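Local coordinates for putative periplasmic protein (Bacteroides vulgatus ATCC 8482, PDB 3DUE), which is of unknown function but, as a periplasmic protein of the PepSY-like superfamily, possibly acts as an inhibitor, at residues A[43-46]-A[52-55]; A[60-65]-A[74-79]; A[23-28]-A[46-51]; A[82-87]-A[114-119]. One frame throughout, in Å; residues are numbered along the deposited sequence. Where two conformers were deposited one is given.

Contact 1 of 4, residues A[43-46]-A[52-55]; sequences SYDV and DKLE
V46 and L54 face each other as an antiparallel hydrogen-bonded pair, and this is the close-packed end of the contact. V46 N donates to L54 O over 2.8 Å, and L54 N returns the bond to V46 O in a nearly straight N-H...O line of 171°. CA-H...O contacts tighten the ladder, among them E55 CA to Y44 O at 3.2 Å. The V46 and L54 side chains lie on the buried face, where L54 goes on to touch V65 and F48.

The other face, carrying D45, is polar and watery. With CG anti to the backbone N (chi1 160°) and a bend only at chi4, the chain of K53 runs forward beside its own strand until NZ forms a salt bridge with D45 OD2 at 3.2 Å, on the anti side of the carboxylate. E55 lies alongside D45 and points the same way, its OE2 3.8 Å from D45 OD2; this acidic pair is probably eased by the lysine and by a water that donates to E55 OE2 and accepts from S43 OG. E55 OE1 is held by T63. Ladder and two-faced surface are those of a beta hairpin, strands 41-48 and 53-56 of the antiparallel sheet.

Contact 2 of 4, residues A[60-65]-A[74-79]; sequences GIWTEV and VAVVPD
Part of the hydrophobic core of this helix-and-sheet fold, the contact sets W62 and V65, either side of the classic beta bulge in which T63 and E64 both face E55, against V76 in the 3-10 turn that leads to helix 79-88. One methyl group does most of the work. V76 CG1 sits 3.5 Å above the plane of the W62 indole, displaced toward the rim, and comes within 3.8 Å of W62 CZ2. V65 CG2 covers the same face of the indole and meets V76 CG1 at 4.0 Å, so the three side chains close on one another. A chi1 of 67° tucks W62 CG between its own backbone N and carbonyl carbon and carries the indole forward, toward V65. V76 instead has CG1 anti to its backbone N, which turns that methyl to the ring.

The ring's polar edge is served by a water in the indole plane: it accepts from W62 NE1 at 2.9 Å and donates to V76 O at 2.7 Å. F20 and R99 also meet the indole, the latter as a cation-pi partner. No direct hydrogen bond joins the two segments, so their cohesion rests on dispersion and one bridging water, which satisfies two buried polar atoms at once.

Contact 3 of 4, residues A[23-28]-A[46-51]; sequences THFPDN and VIFTNG
N28 lays its CB over one face of the F48 ring, a CH-pi contact 3.7 Å from the ring centroid and 24° off the normal. Its amide, turned 54° from the ring plane, crosses the root of the phenyl from the CD1 to the CD2 side, ND2 ending 3.6 Å from F48 CD2. At the far end of the ring F48 CZ meets F25 CB at 3.6 Å, while F48 CE2 stands over a face of the F25 ring. The two phenyl planes are near parallel, 29° apart, but slid so far that they barely overlap.

One step outward, a water accepts from N28 ND2 at 2.8 Å and, weakly, from N50 ND2. N50 OD1 is taken by the backbone N of D52, which fixes the amide. Two type I beta turns set these groups in place: F25 to N28, closed by N28 N to F25 O, brings both residues round to F48, and F48 to G51, closed by G51 N to F48 O, folds N50 back toward N28.

The contact ties the exit of helix 15-24 to the end of strand 41-48, with I21 of that helix against F48 and L54 of strand 53-56 touching both phenylalanines.

Contact 4 of 4, residues A[82-87]-A[114-119]; sequences KKYVAT and IKFDMQ
F116 drives the edge of its ring at the face of Y84, and this offset edge-to-face pair is the aromatic joint between segments 82-87 and 114-119. The planes stand at 90° with centroids 5.6 Å apart. F116 CZ is the leading corner, 4.0 Å from Y84 CD1, while F116 CE2 sits 4.1 Å from Y84 CG, so the phenyl presses near the root of the tyrosine ring and leaves its hydroxyl end well to one side. Y84 takes up this position because CG is anti to its backbone N (chi1 -178°), which swings the ring off the helix toward the strand.

The second bump is the CD1 methyl of I114, two residues earlier on the same side of the strand. It fits between neighbouring helix residues: it meets the edge of the tyrosine ring near its plane, at Y84 CE1, and lies 4.4 Å from V85 CG2. I114 CG2 in turn rests 3.5 Å above one face of the F116 ring, so the two strand side chains brace each other. V122 of the adjoining strand touches Y84, I114 and F116 together, and Y89 adds a further contact to I114.

The axes of helix segment 82-87 and strand segment 114-117 pass 11.5 Å apart, their directions at 147°, far enough apart for side chains alone to bridge the gap. Beyond the touching residues, D117 OD1 accepts from Q119 N in an Asx turn at the strand's end. With no hydrogen bond or charge pair across it, the helix-to-sheet contact depends on apolar fit and on the weak electrostatic preference of a ring edge for a ring face.

Overall arrangement
From the N terminus, contact 3 comes first: it closes the loop running from the end of helix 15-24 through strand 30-38 to the end of strand 41-48. Contact 1 overlaps it, starting on strand 41-48 and sharing V46, and closes the short hairpin to strand 53-56. Contact 2 follows in series, bringing the chain after strand 62-66 back onto that strand just before helix 79-88. Contact 4 then closes the longest loop, from that helix to strand 113-117. Contact 2 touches contacts 1, 3 and 4, whereas contact 4 lies about 23 Å from contact 1, centre to centre, across the middle of the molecule. All four meet one continuous antiparallel sheet.

Contact 1 of 4, residues A[43-46]-A[52-55]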
# COMPACT_ATOMS: atom_id res chain seq x y z
N SER A 43 0.42 -2.39 -13.60
CA SER A 43 0.60 -1.90 -12.25
C SER A 43 1.88 -1.06 -12.23
O SER A 43 2.73 -1.17 -13.11
CB SER A 43 0.63 -3.01 -11.23
OG SER A 43 1.69 -3.91 -11.47
N TYR A 44 1.98 -0.22 -11.21
CA TYR A 44 3.09 0.69 -11.05
C TYR A 44 3.67 0.48 -9.65
O TYR A 44 2.91 0.24 -8.73
CB TYR A 44 2.55 2.12 -11.19
CG TYR A 44 1.96 2.38 -12.54
CD1 TYR A 44 2.78 2.80 -13.59
CD2 TYR A 44 0.60 2.21 -12.78
CE1 TYR A 44 2.26 3.01 -14.82
CE2 TYR A 44 0.06 2.45 -14.01
CZ TYR A 44 0.90 2.84 -15.04
OH TYR A 44 0.41 3.11 -16.29
N ASP A 45 4.99 0.52 -9.53
CA ASP A 45 5.66 0.35 -8.22
C ASP A 45 6.63 1.48 -8.02
O ASP A 45 7.27 1.91 -8.98
CB ASP A 45 6.36 -0.99 -8.09
CG ASP A 45 5.37 -2.17 -8.23
OD1 ASP A 45 5.10 -2.57 -9.36
OD2 ASP A 45 4.89 -2.70 -7.19
N VAL A 46 6.65 2.02 -6.79
CA VAL A 46 7.54 3.10 -6.39
C VAL A 46 8.19 2.74 -5.06
O VAL A 46 7.50 2.28 -4.14
CB VAL A 46 6.78 4.43 -6.24
CG1 VAL A 46 7.69 5.51 -5.70
CG2 VAL A 46 6.24 4.84 -7.58
N ASP A 52 10.59 2.45 1.90
CA ASP A 52 9.11 2.34 1.87
C ASP A 52 8.64 2.23 0.42
O ASP A 52 9.26 2.79 -0.47
CB ASP A 52 8.46 3.48 2.64
CG ASP A 52 8.59 3.31 4.14
OD1 ASP A 52 8.94 2.17 4.62
OD2 ASP A 52 8.31 4.31 4.84
N LYS A 53 7.62 1.40 0.19
CA LYS A 53 7.19 1.03 -1.16
C LYS A 53 5.71 1.13 -1.37
O LYS A 53 4.93 0.77 -0.48
CB LYS A 53 7.68 -0.42 -1.46
CG LYS A 53 6.96 -1.15 -2.59
CD LYS A 53 7.58 -2.46 -2.92
CE LYS A 53 6.92 -3.15 -4.18
NZ LYS A 53 5.47 -3.25 -4.13
N LEU A 54 5.33 1.59 -2.56
CA LEU A 54 3.94 1.73 -3.00
C LEU A 54 3.78 0.92 -4.30
O LEU A 54 4.71 0.89 -5.12
CB LEU A 54 3.64 3.18 -3.33
CG LEU A 54 3.96 4.17 -2.22
CD1 LEU A 54 3.60 5.55 -2.63
CD2 LEU A 54 3.21 3.73 -0.94
N GLU A 55 2.61 0.30 -4.45
CA GLU A 55 2.15 -0.30 -5.70
C GLU A 55 0.76 0.29 -5.98
O GLU A 55 -0.08 0.45 -5.09
CB GLU A 55 1.97 -1.81 -5.59
CG GLU A 55 1.60 -2.51 -6.89
CD GLU A 55 1.19 -3.95 -6.67
OE1 GLU A 55 0.28 -4.19 -5.80
OE2 GLU A 55 1.75 -4.82 -7.39
O HOH W 1 3.34 -4.21 -9.44
O HOH W 2 4.35 -4.91 -5.51

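Contact 2 of 4, residues A[60-65]-A[74-79]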
# COMPACT_ATOMS: atom_id res chain seq x y z
N GLY A 60 -3.82 4.03 -11.12
CA GLY A 60 -3.06 4.77 -10.10
C GLY A 60 -3.70 4.74 -8.73
O GLY A 60 -3.40 5.61 -7.91
N ILE A 61 -4.56 3.75 -8.48
CA ILE A 61 -5.20 3.59 -7.18
C ILE A 61 -4.35 2.57 -6.40
O ILE A 61 -4.04 1.50 -6.91
CB ILE A 61 -6.66 3.10 -7.32
CG1 ILE A 61 -7.45 3.95 -8.32
CG2 ILE A 61 -7.33 3.07 -5.96
CD1 ILE A 61 -7.54 5.36 -7.90
N TRP A 62 -3.95 2.92 -5.18
CA TRP A 62 -3.02 2.08 -4.44
C TRP A 62 -3.59 0.72 -4.14
O TRP A 62 -4.80 0.59 -3.90
CB TRP A 62 -2.51 2.75 -3.17
CG TRP A 62 -3.49 2.96 -2.11
CD1 TRP A 62 -4.19 4.10 -1.85
CD2 TRP A 62 -3.86 2.01 -1.08
NE1 TRP A 62 -4.99 3.92 -0.74
CE2 TRP A 62 -4.81 2.64 -0.27
CE3 TRP A 62 -3.50 0.68 -0.82
CZ2 TRP A 62 -5.41 2.00 0.81
CZ3 TRP A 62 -4.08 0.05 0.25
CH2 TRP A 62 -5.02 0.72 1.07
N THR A 63 -2.72 -0.27 -4.31
CA THR A 63 -2.95 -1.69 -3.98
C THR A 63 -2.00 -2.17 -2.87
O THR A 63 -2.29 -3.16 -2.21
CB THR A 63 -2.84 -2.58 -5.23
OG1 THR A 63 -1.56 -2.38 -5.85
CG2 THR A 63 -3.92 -2.20 -6.21
N GLU A 64 -0.92 -1.45 -2.63
CA GLU A 64 0.01 -1.73 -1.54
C GLU A 64 0.68 -0.46 -1.02
O GLU A 64 1.17 0.37 -1.78
CB GLU A 64 1.09 -2.75 -1.96
CG GLU A 64 2.03 -3.14 -0.84
CD GLU A 64 3.10 -4.16 -1.25
OE1 GLU A 64 2.88 -4.92 -2.19
OE2 GLU A 64 4.15 -4.24 -0.60
N VAL A 65 0.69 -0.32 0.31
CA VAL A 65 1.38 0.76 1.01
C VAL A 65 2.22 0.01 2.06
O VAL A 65 1.72 -0.40 3.09
CB VAL A 65 0.44 1.79 1.63
CG1 VAL A 65 1.22 2.88 2.38
CG2 VAL A 65 -0.42 2.38 0.55
N VAL A 74 -1.78 7.37 8.67
CA VAL A 74 -3.14 7.02 9.08
C VAL A 74 -4.24 7.46 8.12
O VAL A 74 -5.27 6.79 8.01
CB VAL A 74 -3.45 7.50 10.54
CG1 VAL A 74 -2.47 6.85 11.48
CG2 VAL A 74 -3.35 9.00 10.67
N ALA A 75 -3.99 8.54 7.39
CA ALA A 75 -5.00 9.07 6.48
C ALA A 75 -5.25 8.13 5.30
O ALA A 75 -6.26 8.26 4.63
CB ALA A 75 -4.61 10.44 6.00
N VAL A 76 -4.34 7.18 5.04
CA VAL A 76 -4.48 6.22 3.96
C VAL A 76 -5.46 5.06 4.30
O VAL A 76 -6.05 4.42 3.41
CB VAL A 76 -3.09 5.65 3.58
CG1 VAL A 76 -3.19 4.37 2.73
CG2 VAL A 76 -2.24 6.75 2.94
N VAL A 77 -5.63 4.81 5.58
CA VAL A 77 -6.37 3.65 6.07
C VAL A 77 -7.85 3.86 6.24
O VAL A 77 -8.27 4.80 6.94
CB VAL A 77 -5.76 3.15 7.44
CG1 VAL A 77 -6.43 1.88 7.93
CG2 VAL A 77 -4.29 2.88 7.28
N PRO A 78 -8.65 2.95 5.68
CA PRO A 78 -10.11 3.06 5.87
C PRO A 78 -10.47 3.13 7.36
O PRO A 78 -9.90 2.42 8.18
CB PRO A 78 -10.64 1.78 5.20
CG PRO A 78 -9.58 1.38 4.24
CD PRO A 78 -8.29 1.77 4.88
N ASP A 79 -11.39 4.02 7.71
CA ASP A 79 -11.81 4.20 9.11
C ASP A 79 -12.19 2.93 9.85
O ASP A 79 -11.84 2.78 11.02
CB ASP A 79 -12.97 5.21 9.20
CG ASP A 79 -12.48 6.64 9.35
OD1 ASP A 79 -11.35 6.99 8.93
OD2 ASP A 79 -13.24 7.44 9.93
O HOH W 3 -6.81 5.39 1.01

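Contact 3 of 4, residues A[23-28]-A[46-51]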
# COMPACT_ATOMS: atom_id res chain seq x y z
N THR A 23 0.55 13.81 -1.40
CA THR A 23 -0.27 13.97 -0.19
C THR A 23 0.33 13.23 1.05
O THR A 23 0.43 13.82 2.12
CB THR A 23 -1.71 13.46 -0.47
OG1 THR A 23 -2.31 14.30 -1.48
CG2 THR A 23 -2.59 13.55 0.81
N HIS A 24 0.74 11.98 0.87
CA HIS A 24 1.11 11.10 2.00
C HIS A 24 2.59 10.90 2.22
O HIS A 24 2.98 10.53 3.32
CB HIS A 24 0.36 9.74 1.89
CG HIS A 24 -1.13 9.87 1.84
ND1 HIS A 24 -1.87 10.36 2.89
CD2 HIS A 24 -2.02 9.59 0.86
CE1 HIS A 24 -3.15 10.41 2.54
NE2 HIS A 24 -3.26 9.93 1.31
N PHE A 25 3.40 11.17 1.20
CA PHE A 25 4.85 11.00 1.26
C PHE A 25 5.57 12.19 0.64
O PHE A 25 6.51 12.04 -0.14
CB PHE A 25 5.21 9.70 0.53
CG PHE A 25 4.53 8.51 1.09
CD1 PHE A 25 5.09 7.84 2.18
CD2 PHE A 25 3.32 8.07 0.59
CE1 PHE A 25 4.44 6.76 2.76
CE2 PHE A 25 2.68 6.97 1.15
CZ PHE A 25 3.25 6.34 2.27
N PRO A 26 5.17 13.40 1.03
CA PRO A 26 5.74 14.58 0.38
C PRO A 26 7.24 14.76 0.56
O PRO A 26 7.88 15.29 -0.35
CB PRO A 26 4.99 15.75 1.04
CG PRO A 26 4.62 15.29 2.34
CD PRO A 26 4.26 13.77 2.10
N ASP A 27 7.78 14.34 1.69
CA ASP A 27 9.21 14.51 1.93
C ASP A 27 10.09 13.31 1.61
O ASP A 27 11.30 13.36 1.82
CB ASP A 27 9.44 14.96 3.35
CG ASP A 27 8.78 16.30 3.63
OD1 ASP A 27 9.14 17.32 2.98
OD2 ASP A 27 7.90 16.32 4.52
N ASN A 28 9.51 12.23 1.09
CA ASN A 28 10.29 11.07 0.69
C ASN A 28 10.88 11.35 -0.68
O ASN A 28 10.31 12.12 -1.46
CB ASN A 28 9.45 9.81 0.59
CG ASN A 28 8.95 9.31 1.94
OD1 ASN A 28 8.21 9.99 2.63
ND2 ASN A 28 9.30 8.07 2.28
N VAL A 46 6.65 2.02 -6.79
CA VAL A 46 7.54 3.10 -6.39
C VAL A 46 8.19 2.74 -5.06
O VAL A 46 7.50 2.28 -4.14
CB VAL A 46 6.78 4.43 -6.24
CG1 VAL A 46 7.69 5.51 -5.70
CG2 VAL A 46 6.24 4.84 -7.58
N ILE A 47 9.52 2.85 -5.00
CA ILE A 47 10.25 2.64 -3.75
C ILE A 47 10.97 3.92 -3.47
O ILE A 47 11.61 4.51 -4.38
CB ILE A 47 11.26 1.46 -3.75
CG1 ILE A 47 10.57 0.16 -4.17
CG2 ILE A 47 11.85 1.33 -2.33
CD1 ILE A 47 11.50 -1.05 -4.34
N PHE A 48 10.84 4.36 -2.23
CA PHE A 48 11.50 5.56 -1.76
C PHE A 48 12.89 5.22 -1.24
O PHE A 48 13.26 4.03 -1.03
CB PHE A 48 10.70 6.28 -0.66
CG PHE A 48 9.30 6.68 -1.08
CD1 PHE A 48 9.10 7.67 -2.05
CD2 PHE A 48 8.19 6.10 -0.48
CE1 PHE A 48 7.82 8.04 -2.44
CE2 PHE A 48 6.91 6.45 -0.88
CZ PHE A 48 6.72 7.45 -1.83
N THR A 49 13.71 6.25 -1.06
CA THR A 49 15.09 6.05 -0.59
C THR A 49 15.19 5.46 0.85
O THR A 49 16.16 4.84 1.19
CB THR A 49 15.94 7.30 -0.72
OG1 THR A 49 15.41 8.35 0.11
CG2 THR A 49 16.01 7.73 -2.19
N ASN A 50 14.15 5.61 1.64
CA ASN A 50 14.10 5.02 2.97
C ASN A 50 13.62 3.56 2.97
O ASN A 50 13.55 2.94 4.05
CB ASN A 50 13.24 5.85 3.93
CG ASN A 50 11.76 5.69 3.69
OD1 ASN A 50 11.33 5.37 2.59
ND2 ASN A 50 10.97 5.94 4.74
N GLY A 51 13.30 3.02 1.78
CA GLY A 51 12.89 1.62 1.64
C GLY A 51 11.38 1.41 1.59
O GLY A 51 10.93 0.29 1.30
O HOH W 4 7.81 6.83 4.27

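Contact 4 of 4, residues A[82-87]-A[114-119]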
# COMPACT_ATOMS: atom_id res chain seq x y z
N LYS A 82 -8.96 1.25 10.85
CA LYS A 82 -8.33 2.01 11.93
C LYS A 82 -8.98 1.75 13.26
O LYS A 82 -8.31 1.52 14.26
CB LYS A 82 -8.38 3.51 11.65
CG LYS A 82 -7.41 3.89 10.57
CD LYS A 82 -7.05 5.38 10.58
CE LYS A 82 -8.12 6.24 9.98
NZ LYS A 82 -7.53 7.52 9.46
N LYS A 83 -10.30 1.82 13.27
CA LYS A 83 -11.09 1.62 14.49
C LYS A 83 -10.91 0.21 15.07
O LYS A 83 -10.77 0.02 16.27
CB LYS A 83 -12.55 1.89 14.17
N TYR A 84 -10.87 -0.79 14.20
CA TYR A 84 -10.73 -2.15 14.66
C TYR A 84 -9.36 -2.38 15.30
O TYR A 84 -9.26 -2.97 16.37
CB TYR A 84 -10.95 -3.13 13.50
CG TYR A 84 -10.86 -4.55 13.93
CD1 TYR A 84 -9.63 -5.21 13.98
CD2 TYR A 84 -11.99 -5.25 14.31
CE1 TYR A 84 -9.54 -6.51 14.37
CE2 TYR A 84 -11.89 -6.55 14.72
CZ TYR A 84 -10.66 -7.17 14.74
OH TYR A 84 -10.58 -8.46 15.14
N VAL A 85 -8.32 -1.90 14.62
CA VAL A 85 -6.94 -2.01 15.07
C VAL A 85 -6.75 -1.23 16.38
O VAL A 85 -6.13 -1.70 17.31
CB VAL A 85 -5.99 -1.51 13.95
CG1 VAL A 85 -4.57 -1.25 14.47
CG2 VAL A 85 -6.02 -2.50 12.76
N ALA A 86 -7.31 -0.03 16.43
CA ALA A 86 -7.19 0.81 17.65
C ALA A 86 -7.83 0.11 18.87
O ALA A 86 -7.25 0.06 19.96
CB ALA A 86 -7.82 2.17 17.41
N THR A 87 -9.01 -0.48 18.69
CA THR A 87 -9.67 -1.19 19.79
C THR A 87 -8.89 -2.45 20.22
O THR A 87 -8.58 -2.64 21.41
CB THR A 87 -11.07 -1.64 19.37
OG1 THR A 87 -11.82 -0.51 18.92
CG2 THR A 87 -11.80 -2.36 20.49
N ILE A 114 -4.10 -9.22 9.67
CA ILE A 114 -5.53 -9.28 9.65
C ILE A 114 -6.06 -9.03 8.22
O ILE A 114 -5.63 -8.07 7.53
CB ILE A 114 -6.14 -8.18 10.59
CG1 ILE A 114 -5.50 -8.23 11.99
CG2 ILE A 114 -7.68 -8.33 10.64
CD1 ILE A 114 -5.50 -6.90 12.70
N LYS A 115 -6.97 -9.91 7.80
CA LYS A 115 -7.64 -9.84 6.52
C LYS A 115 -9.08 -9.38 6.71
O LYS A 115 -9.84 -9.98 7.48
CB LYS A 115 -7.66 -11.21 5.86
CG LYS A 115 -8.19 -11.20 4.43
CD LYS A 115 -8.34 -12.65 3.92
CE LYS A 115 -8.65 -12.72 2.41
NZ LYS A 115 -8.99 -14.13 1.97
N PHE A 116 -9.47 -8.36 5.97
CA PHE A 116 -10.83 -7.84 6.00
C PHE A 116 -11.38 -7.94 4.59
O PHE A 116 -10.62 -7.70 3.64
CB PHE A 116 -10.83 -6.34 6.30
CG PHE A 116 -10.23 -5.93 7.62
CD1 PHE A 116 -8.85 -5.65 7.75
CD2 PHE A 116 -11.05 -5.70 8.70
CE1 PHE A 116 -8.33 -5.21 8.96
CE2 PHE A 116 -10.51 -5.26 9.94
CZ PHE A 116 -9.16 -5.02 10.05
N ASP A 117 -12.67 -8.22 4.43
CA ASP A 117 -13.30 -8.16 3.09
C ASP A 117 -13.66 -6.69 2.85
O ASP A 117 -13.38 -5.84 3.70
CB ASP A 117 -14.50 -9.10 2.93
CG ASP A 117 -15.66 -8.77 3.84
OD1 ASP A 117 -15.70 -7.64 4.38
OD2 ASP A 117 -16.56 -9.64 4.00
N MSE A 118 -14.31 -6.38 1.73
CA MSE A 118 -14.61 -4.97 1.38
C MSE A 118 -15.61 -4.29 2.31
O MSE A 118 -15.72 -3.05 2.36
CB MSE A 118 -15.10 -4.87 -0.06
CG MSE A 118 -14.03 -5.11 -1.12
SE MSE A 118 -12.69 -3.72 -1.09
CE MSE A 118 -11.14 -4.67 -0.47
N GLN A 119 -16.33 -5.11 3.05
CA GLN A 119 -17.29 -4.61 4.03
C GLN A 119 -16.69 -4.61 5.42
O GLN A 119 -17.37 -4.35 6.41
CB GLN A 119 -18.59 -5.42 3.97
CG GLN A 119 -19.29 -5.25 2.64
CD GLN A 119 -19.68 -3.80 2.35
OE1 GLN A 119 -20.30 -3.11 3.19
NE2 GLN A 119 -19.34 -3.33 1.15